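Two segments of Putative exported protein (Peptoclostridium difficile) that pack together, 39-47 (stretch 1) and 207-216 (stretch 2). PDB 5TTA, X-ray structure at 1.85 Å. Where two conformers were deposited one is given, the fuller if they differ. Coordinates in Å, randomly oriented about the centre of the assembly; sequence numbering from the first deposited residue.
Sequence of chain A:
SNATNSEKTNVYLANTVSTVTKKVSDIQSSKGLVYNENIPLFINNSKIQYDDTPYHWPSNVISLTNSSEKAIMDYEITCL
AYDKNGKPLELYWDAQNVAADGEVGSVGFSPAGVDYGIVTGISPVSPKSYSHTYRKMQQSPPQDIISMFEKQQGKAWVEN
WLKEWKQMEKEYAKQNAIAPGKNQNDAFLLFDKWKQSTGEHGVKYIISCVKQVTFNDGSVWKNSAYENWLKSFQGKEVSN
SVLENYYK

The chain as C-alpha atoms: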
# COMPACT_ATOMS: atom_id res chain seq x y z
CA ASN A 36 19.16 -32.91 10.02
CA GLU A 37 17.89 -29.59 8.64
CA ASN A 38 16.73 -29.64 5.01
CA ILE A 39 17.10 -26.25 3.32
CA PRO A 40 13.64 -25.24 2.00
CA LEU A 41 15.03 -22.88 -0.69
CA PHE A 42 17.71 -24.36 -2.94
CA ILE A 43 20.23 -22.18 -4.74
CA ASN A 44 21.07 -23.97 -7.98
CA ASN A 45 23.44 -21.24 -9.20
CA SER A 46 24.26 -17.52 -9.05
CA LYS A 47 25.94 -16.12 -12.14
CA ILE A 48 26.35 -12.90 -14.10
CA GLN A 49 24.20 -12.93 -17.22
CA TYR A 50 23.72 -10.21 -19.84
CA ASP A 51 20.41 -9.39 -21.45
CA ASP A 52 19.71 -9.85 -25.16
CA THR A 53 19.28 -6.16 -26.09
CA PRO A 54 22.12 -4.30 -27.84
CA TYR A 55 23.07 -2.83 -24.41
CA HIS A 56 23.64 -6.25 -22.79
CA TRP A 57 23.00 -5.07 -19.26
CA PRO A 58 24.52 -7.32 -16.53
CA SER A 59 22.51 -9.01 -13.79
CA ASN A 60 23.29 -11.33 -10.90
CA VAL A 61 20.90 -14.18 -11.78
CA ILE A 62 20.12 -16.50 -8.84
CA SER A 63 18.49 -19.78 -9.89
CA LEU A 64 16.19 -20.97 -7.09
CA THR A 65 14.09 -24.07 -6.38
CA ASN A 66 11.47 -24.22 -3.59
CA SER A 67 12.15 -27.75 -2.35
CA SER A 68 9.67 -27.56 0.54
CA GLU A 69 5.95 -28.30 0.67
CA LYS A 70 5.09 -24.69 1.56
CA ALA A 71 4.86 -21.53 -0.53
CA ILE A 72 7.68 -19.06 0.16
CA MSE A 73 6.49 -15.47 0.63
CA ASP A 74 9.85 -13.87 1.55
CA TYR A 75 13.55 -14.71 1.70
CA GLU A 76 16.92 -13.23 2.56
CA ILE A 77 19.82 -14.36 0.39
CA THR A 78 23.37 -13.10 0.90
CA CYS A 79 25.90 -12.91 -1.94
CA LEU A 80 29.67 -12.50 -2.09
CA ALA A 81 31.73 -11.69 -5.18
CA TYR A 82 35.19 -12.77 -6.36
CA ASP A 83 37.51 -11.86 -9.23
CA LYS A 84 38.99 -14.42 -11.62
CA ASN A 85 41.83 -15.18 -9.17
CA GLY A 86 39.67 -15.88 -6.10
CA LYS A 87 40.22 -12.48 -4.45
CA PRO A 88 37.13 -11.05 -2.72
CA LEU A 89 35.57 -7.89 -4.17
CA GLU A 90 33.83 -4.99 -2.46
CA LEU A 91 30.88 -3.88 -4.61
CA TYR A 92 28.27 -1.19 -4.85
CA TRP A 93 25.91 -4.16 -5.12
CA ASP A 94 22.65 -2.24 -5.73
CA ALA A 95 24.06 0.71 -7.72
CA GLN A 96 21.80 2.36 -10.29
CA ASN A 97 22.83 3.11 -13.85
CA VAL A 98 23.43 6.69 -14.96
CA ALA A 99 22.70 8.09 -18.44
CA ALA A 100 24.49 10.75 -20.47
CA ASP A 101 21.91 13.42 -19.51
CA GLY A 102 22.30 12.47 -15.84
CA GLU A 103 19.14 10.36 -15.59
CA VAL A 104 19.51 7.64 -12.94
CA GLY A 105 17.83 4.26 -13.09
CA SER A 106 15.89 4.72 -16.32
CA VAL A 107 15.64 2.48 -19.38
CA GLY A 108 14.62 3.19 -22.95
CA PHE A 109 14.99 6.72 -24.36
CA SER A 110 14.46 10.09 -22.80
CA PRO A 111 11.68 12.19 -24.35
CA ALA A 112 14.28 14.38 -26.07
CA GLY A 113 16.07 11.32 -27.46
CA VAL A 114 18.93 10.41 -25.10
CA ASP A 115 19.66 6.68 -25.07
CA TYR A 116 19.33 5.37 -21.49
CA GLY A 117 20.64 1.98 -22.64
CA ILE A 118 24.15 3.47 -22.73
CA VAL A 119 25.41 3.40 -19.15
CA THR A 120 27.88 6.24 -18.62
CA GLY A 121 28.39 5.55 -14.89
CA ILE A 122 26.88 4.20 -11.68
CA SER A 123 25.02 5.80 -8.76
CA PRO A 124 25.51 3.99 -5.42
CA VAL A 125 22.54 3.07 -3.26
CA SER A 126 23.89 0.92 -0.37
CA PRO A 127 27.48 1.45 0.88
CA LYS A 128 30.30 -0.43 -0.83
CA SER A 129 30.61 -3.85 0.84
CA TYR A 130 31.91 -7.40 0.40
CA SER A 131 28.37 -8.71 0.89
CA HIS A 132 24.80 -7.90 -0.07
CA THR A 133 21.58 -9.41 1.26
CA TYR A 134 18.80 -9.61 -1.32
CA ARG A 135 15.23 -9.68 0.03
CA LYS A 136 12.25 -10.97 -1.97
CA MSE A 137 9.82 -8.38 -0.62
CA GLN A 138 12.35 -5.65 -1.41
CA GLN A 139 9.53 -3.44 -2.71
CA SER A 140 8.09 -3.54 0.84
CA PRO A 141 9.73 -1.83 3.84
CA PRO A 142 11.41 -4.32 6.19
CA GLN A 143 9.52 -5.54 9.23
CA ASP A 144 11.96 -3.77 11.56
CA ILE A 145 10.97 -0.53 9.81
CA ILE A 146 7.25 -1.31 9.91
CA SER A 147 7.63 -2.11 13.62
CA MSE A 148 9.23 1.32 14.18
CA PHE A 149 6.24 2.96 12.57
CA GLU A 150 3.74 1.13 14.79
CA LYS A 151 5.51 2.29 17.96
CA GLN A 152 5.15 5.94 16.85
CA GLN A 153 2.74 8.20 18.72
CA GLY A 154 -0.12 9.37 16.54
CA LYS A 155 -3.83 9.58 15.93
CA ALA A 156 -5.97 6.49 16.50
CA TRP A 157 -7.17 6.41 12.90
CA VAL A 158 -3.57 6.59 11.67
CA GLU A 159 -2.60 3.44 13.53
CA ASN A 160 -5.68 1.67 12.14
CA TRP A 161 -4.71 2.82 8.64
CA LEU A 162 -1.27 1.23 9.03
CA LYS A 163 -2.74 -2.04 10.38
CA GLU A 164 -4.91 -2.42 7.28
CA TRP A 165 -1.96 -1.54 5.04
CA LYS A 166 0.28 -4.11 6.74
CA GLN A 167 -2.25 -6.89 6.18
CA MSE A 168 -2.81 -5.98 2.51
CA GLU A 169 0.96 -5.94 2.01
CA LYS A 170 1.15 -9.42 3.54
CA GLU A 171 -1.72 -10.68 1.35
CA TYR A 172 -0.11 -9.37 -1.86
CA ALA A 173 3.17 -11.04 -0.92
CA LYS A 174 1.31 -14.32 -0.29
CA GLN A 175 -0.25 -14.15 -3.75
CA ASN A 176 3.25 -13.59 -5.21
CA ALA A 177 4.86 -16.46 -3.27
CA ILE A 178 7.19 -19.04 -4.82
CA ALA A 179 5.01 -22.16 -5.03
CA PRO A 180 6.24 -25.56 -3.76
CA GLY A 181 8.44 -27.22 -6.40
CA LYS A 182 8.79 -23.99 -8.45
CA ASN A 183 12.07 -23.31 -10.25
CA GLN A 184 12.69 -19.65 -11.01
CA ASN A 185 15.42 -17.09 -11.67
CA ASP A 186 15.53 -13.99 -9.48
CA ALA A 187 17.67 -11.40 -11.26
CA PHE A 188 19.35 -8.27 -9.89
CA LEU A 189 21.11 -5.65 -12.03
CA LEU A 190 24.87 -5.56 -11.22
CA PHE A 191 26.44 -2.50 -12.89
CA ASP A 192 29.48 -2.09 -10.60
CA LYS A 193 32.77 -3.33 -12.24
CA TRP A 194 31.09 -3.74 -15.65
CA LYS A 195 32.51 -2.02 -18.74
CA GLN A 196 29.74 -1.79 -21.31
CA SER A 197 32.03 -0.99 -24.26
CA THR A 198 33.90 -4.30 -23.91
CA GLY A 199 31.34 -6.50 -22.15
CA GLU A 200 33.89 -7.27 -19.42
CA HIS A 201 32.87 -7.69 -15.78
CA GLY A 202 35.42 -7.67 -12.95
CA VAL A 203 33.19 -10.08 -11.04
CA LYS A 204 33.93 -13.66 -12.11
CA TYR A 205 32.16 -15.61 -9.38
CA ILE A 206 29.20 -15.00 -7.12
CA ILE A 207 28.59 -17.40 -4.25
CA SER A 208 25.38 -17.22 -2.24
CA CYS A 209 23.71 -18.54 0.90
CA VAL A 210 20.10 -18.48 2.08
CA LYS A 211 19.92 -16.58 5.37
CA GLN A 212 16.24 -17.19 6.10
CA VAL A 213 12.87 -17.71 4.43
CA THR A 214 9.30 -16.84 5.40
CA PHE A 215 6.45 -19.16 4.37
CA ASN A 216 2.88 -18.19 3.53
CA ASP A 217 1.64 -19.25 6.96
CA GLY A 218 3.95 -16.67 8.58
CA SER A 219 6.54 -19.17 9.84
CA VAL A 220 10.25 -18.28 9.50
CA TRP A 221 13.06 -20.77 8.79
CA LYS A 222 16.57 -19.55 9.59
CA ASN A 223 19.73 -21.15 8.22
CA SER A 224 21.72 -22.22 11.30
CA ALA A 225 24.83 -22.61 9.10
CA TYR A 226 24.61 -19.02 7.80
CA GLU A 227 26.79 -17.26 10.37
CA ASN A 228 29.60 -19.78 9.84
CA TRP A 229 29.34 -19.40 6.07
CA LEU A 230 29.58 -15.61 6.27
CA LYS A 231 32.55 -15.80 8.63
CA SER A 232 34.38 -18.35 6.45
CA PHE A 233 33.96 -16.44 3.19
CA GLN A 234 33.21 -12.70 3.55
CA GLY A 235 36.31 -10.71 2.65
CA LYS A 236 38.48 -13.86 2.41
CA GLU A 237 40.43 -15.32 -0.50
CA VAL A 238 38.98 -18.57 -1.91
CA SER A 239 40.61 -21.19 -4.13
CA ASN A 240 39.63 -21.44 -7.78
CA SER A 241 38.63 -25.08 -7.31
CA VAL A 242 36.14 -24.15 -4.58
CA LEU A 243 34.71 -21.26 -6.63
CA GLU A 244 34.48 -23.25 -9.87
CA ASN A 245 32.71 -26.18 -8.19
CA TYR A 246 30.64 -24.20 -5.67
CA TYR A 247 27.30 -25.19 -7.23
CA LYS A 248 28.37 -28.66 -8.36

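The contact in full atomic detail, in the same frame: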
# COMPACT_ATOMS: atom_id res chain seq x y z
N ILE A 39 17.23 -27.64 3.75
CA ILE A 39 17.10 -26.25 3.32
C ILE A 39 15.85 -26.16 2.44
O ILE A 39 15.72 -26.92 1.46
CB ILE A 39 18.37 -25.77 2.60
CG1 ILE A 39 19.56 -25.72 3.57
CG2 ILE A 39 18.17 -24.36 2.10
CD1 ILE A 39 20.21 -27.06 3.94
N PRO A 40 14.88 -25.30 2.79
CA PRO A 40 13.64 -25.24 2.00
C PRO A 40 13.79 -24.48 0.69
O PRO A 40 12.93 -24.61 -0.19
CB PRO A 40 12.67 -24.53 2.96
CG PRO A 40 13.56 -23.63 3.79
CD PRO A 40 14.82 -24.46 4.00
N LEU A 41 14.82 -23.67 0.53
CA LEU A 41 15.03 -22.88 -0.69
C LEU A 41 16.41 -23.21 -1.22
O LEU A 41 17.41 -22.95 -0.54
CB LEU A 41 14.89 -21.38 -0.41
CG LEU A 41 15.07 -20.42 -1.58
CD1 LEU A 41 14.01 -20.71 -2.67
CD2 LEU A 41 14.93 -18.99 -1.08
N PHE A 42 16.48 -23.83 -2.39
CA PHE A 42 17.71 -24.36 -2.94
C PHE A 42 18.30 -23.38 -3.93
O PHE A 42 17.62 -22.97 -4.87
CB PHE A 42 17.48 -25.69 -3.65
CG PHE A 42 18.74 -26.46 -3.91
CD1 PHE A 42 19.34 -26.44 -5.16
CD2 PHE A 42 19.31 -27.23 -2.91
CE1 PHE A 42 20.50 -27.16 -5.40
CE2 PHE A 42 20.48 -27.95 -3.14
CZ PHE A 42 21.07 -27.92 -4.39
N ILE A 43 19.57 -23.03 -3.75
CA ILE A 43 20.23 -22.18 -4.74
C ILE A 43 20.96 -23.09 -5.71
O ILE A 43 21.98 -23.70 -5.38
CB ILE A 43 21.17 -21.15 -4.10
CG1 ILE A 43 20.38 -20.22 -3.20
CG2 ILE A 43 21.87 -20.33 -5.21
CD1 ILE A 43 21.23 -19.16 -2.53
N ASN A 44 20.44 -23.17 -6.94
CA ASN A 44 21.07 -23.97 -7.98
C ASN A 44 22.32 -23.32 -8.54
O ASN A 44 23.26 -24.03 -8.94
CB ASN A 44 20.07 -24.23 -9.12
CG ASN A 44 18.85 -24.95 -8.63
OD1 ASN A 44 18.94 -26.09 -8.18
ND2 ASN A 44 17.70 -24.28 -8.66
N ASN A 45 22.36 -21.99 -8.56
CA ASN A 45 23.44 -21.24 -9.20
C ASN A 45 23.25 -19.75 -8.98
O ASN A 45 22.12 -19.29 -8.78
CB ASN A 45 23.49 -21.55 -10.70
CG ASN A 45 24.87 -21.41 -11.28
OD1 ASN A 45 25.84 -21.15 -10.57
ND2 ASN A 45 24.97 -21.59 -12.59
N SER A 46 24.34 -18.98 -8.99
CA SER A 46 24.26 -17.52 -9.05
C SER A 46 25.39 -17.07 -9.95
O SER A 46 26.54 -17.45 -9.72
CB SER A 46 24.33 -16.87 -7.66
OG SER A 46 25.50 -17.26 -6.97
N LYS A 47 25.06 -16.32 -11.00
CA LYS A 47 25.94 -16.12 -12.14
C LYS A 47 25.60 -14.77 -12.76
O LYS A 47 24.45 -14.36 -12.75
CB LYS A 47 25.74 -17.21 -13.22
CG LYS A 47 26.65 -18.41 -13.15
CD LYS A 47 26.38 -19.38 -14.32
CE LYS A 47 26.74 -18.77 -15.67
NZ LYS A 47 28.20 -18.48 -15.81
N ILE A 207 29.04 -16.27 -5.05
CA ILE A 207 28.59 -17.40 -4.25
C ILE A 207 27.56 -16.86 -3.28
O ILE A 207 27.67 -15.72 -2.83
CB ILE A 207 29.77 -18.10 -3.52
CG1 ILE A 207 30.48 -17.13 -2.59
CG2 ILE A 207 30.79 -18.64 -4.56
CD1 ILE A 207 31.55 -17.84 -1.67
N SER A 208 26.54 -17.67 -2.99
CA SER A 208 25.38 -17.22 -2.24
C SER A 208 25.00 -18.21 -1.14
O SER A 208 25.42 -19.38 -1.13
CB SER A 208 24.18 -16.97 -3.15
OG SER A 208 24.59 -16.21 -4.29
N CYS A 209 24.21 -17.70 -0.19
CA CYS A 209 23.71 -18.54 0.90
C CYS A 209 22.38 -17.97 1.35
O CYS A 209 22.26 -16.75 1.56
CB CYS A 209 24.71 -18.58 2.07
SG CYS A 209 24.27 -19.68 3.45
N VAL A 210 21.39 -18.85 1.50
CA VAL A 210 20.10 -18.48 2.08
C VAL A 210 20.30 -18.17 3.55
O VAL A 210 20.87 -18.98 4.29
CB VAL A 210 19.09 -19.62 1.92
CG1 VAL A 210 17.78 -19.25 2.62
CG2 VAL A 210 18.86 -19.94 0.43
N LYS A 211 19.85 -16.99 3.97
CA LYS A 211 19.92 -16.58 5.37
C LYS A 211 18.66 -17.00 6.11
O LYS A 211 18.74 -17.61 7.18
CB LYS A 211 20.16 -15.06 5.45
CG LYS A 211 20.22 -14.45 6.87
CD LYS A 211 20.62 -12.97 6.76
CE LYS A 211 20.78 -12.28 8.13
NZ LYS A 211 19.46 -11.91 8.72
N GLN A 212 17.50 -16.73 5.54
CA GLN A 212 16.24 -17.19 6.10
C GLN A 212 15.17 -17.16 5.02
O GLN A 212 15.34 -16.54 3.96
CB GLN A 212 15.81 -16.33 7.29
CG GLN A 212 15.52 -14.87 6.96
CD GLN A 212 14.89 -14.14 8.15
OE1 GLN A 212 15.50 -14.01 9.20
NE2 GLN A 212 13.65 -13.70 7.98
N VAL A 213 14.04 -17.80 5.31
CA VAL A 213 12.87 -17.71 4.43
C VAL A 213 11.63 -17.60 5.31
O VAL A 213 11.61 -18.04 6.46
CB VAL A 213 12.69 -18.89 3.43
CG1 VAL A 213 13.97 -19.22 2.63
CG2 VAL A 213 12.09 -20.10 4.08
N THR A 214 10.58 -17.01 4.73
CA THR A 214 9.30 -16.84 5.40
C THR A 214 8.24 -17.52 4.54
O THR A 214 8.12 -17.21 3.35
CB THR A 214 8.94 -15.37 5.58
OG1 THR A 214 10.00 -14.70 6.28
CG2 THR A 214 7.62 -15.23 6.35
N PHE A 215 7.48 -18.45 5.12
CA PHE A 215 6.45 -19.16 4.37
C PHE A 215 5.12 -18.42 4.45
O PHE A 215 4.95 -17.46 5.21
CB PHE A 215 6.33 -20.61 4.89
CG PHE A 215 7.59 -21.41 4.77
CD1 PHE A 215 7.97 -21.98 3.56
CD2 PHE A 215 8.40 -21.62 5.87
CE1 PHE A 215 9.14 -22.73 3.44
CE2 PHE A 215 9.57 -22.37 5.77
CZ PHE A 215 9.94 -22.93 4.56
N ASN A 216 4.17 -18.86 3.62
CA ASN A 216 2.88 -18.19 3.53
C ASN A 216 2.09 -18.25 4.83
O ASN A 216 1.23 -17.39 5.04
CB ASN A 216 2.03 -18.77 2.40
CG ASN A 216 2.24 -18.05 1.09
OD1 ASN A 216 3.25 -17.35 0.93
ND2 ASN A 216 1.31 -18.20 0.15

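Two strands can pack chiefly through their side chains, without a backbone hydrogen bond between them, and the contact between residues 39-47 and 207-216 illustrates how. The strands run at 139° to one another, roughly antiparallel, and their axes come no nearer than 7.0 Å. That is wide for neighbours in one sheet, and no backbone hydrogen bond links the two stretches. Side chains fill much of the gap, and about 414 Å² of surface is buried, counting both sides.

Most of the contact is apolar. Alternation along a strand sends Leu41 and Ile43 toward the partner while Phe42, between them, points away. On the second strand Ser208 and Val210 face inward, and Cys209 points away. Val210 sits against both Leu41 and Ile43: its CG2 lies 3.9 Å from Ile43 CD1 and 3.5 Å from the backbone atom Leu41 O. Ile43, with chi1 in m and chi2 in t, extends far enough for its CD1 to reach Ser208 CB at 3.7 Å. Val213 also points toward the first stretch and meets two residues, with its CG1 3.8 Å from Leu41 CD2 and its CG2 3.8 Å from Pro40 CG.

The aromatic contact is of a different shape. The CA-to-CB bond of Phe215 points sideways, yet the end of its side chain comes nearer, placing CZ 3.5 Å from Pro40 CB. The proline atom lies at the ring edge, near its plane, so this is edge packing rather than stacking on the face.

Polar contact is confined to the Ser46 end. Both Ser46 and Ser208 point toward the opposite stretch, and Ser208 OG lies 3.0 Å from Ser46 OG and can donate a hydrogen bond to it, though the same proton has another acceptor within reach. Within the first stretch, a weak hydrogen bond runs from Ser46 N to Asn45 OD1 at 3.1 Å.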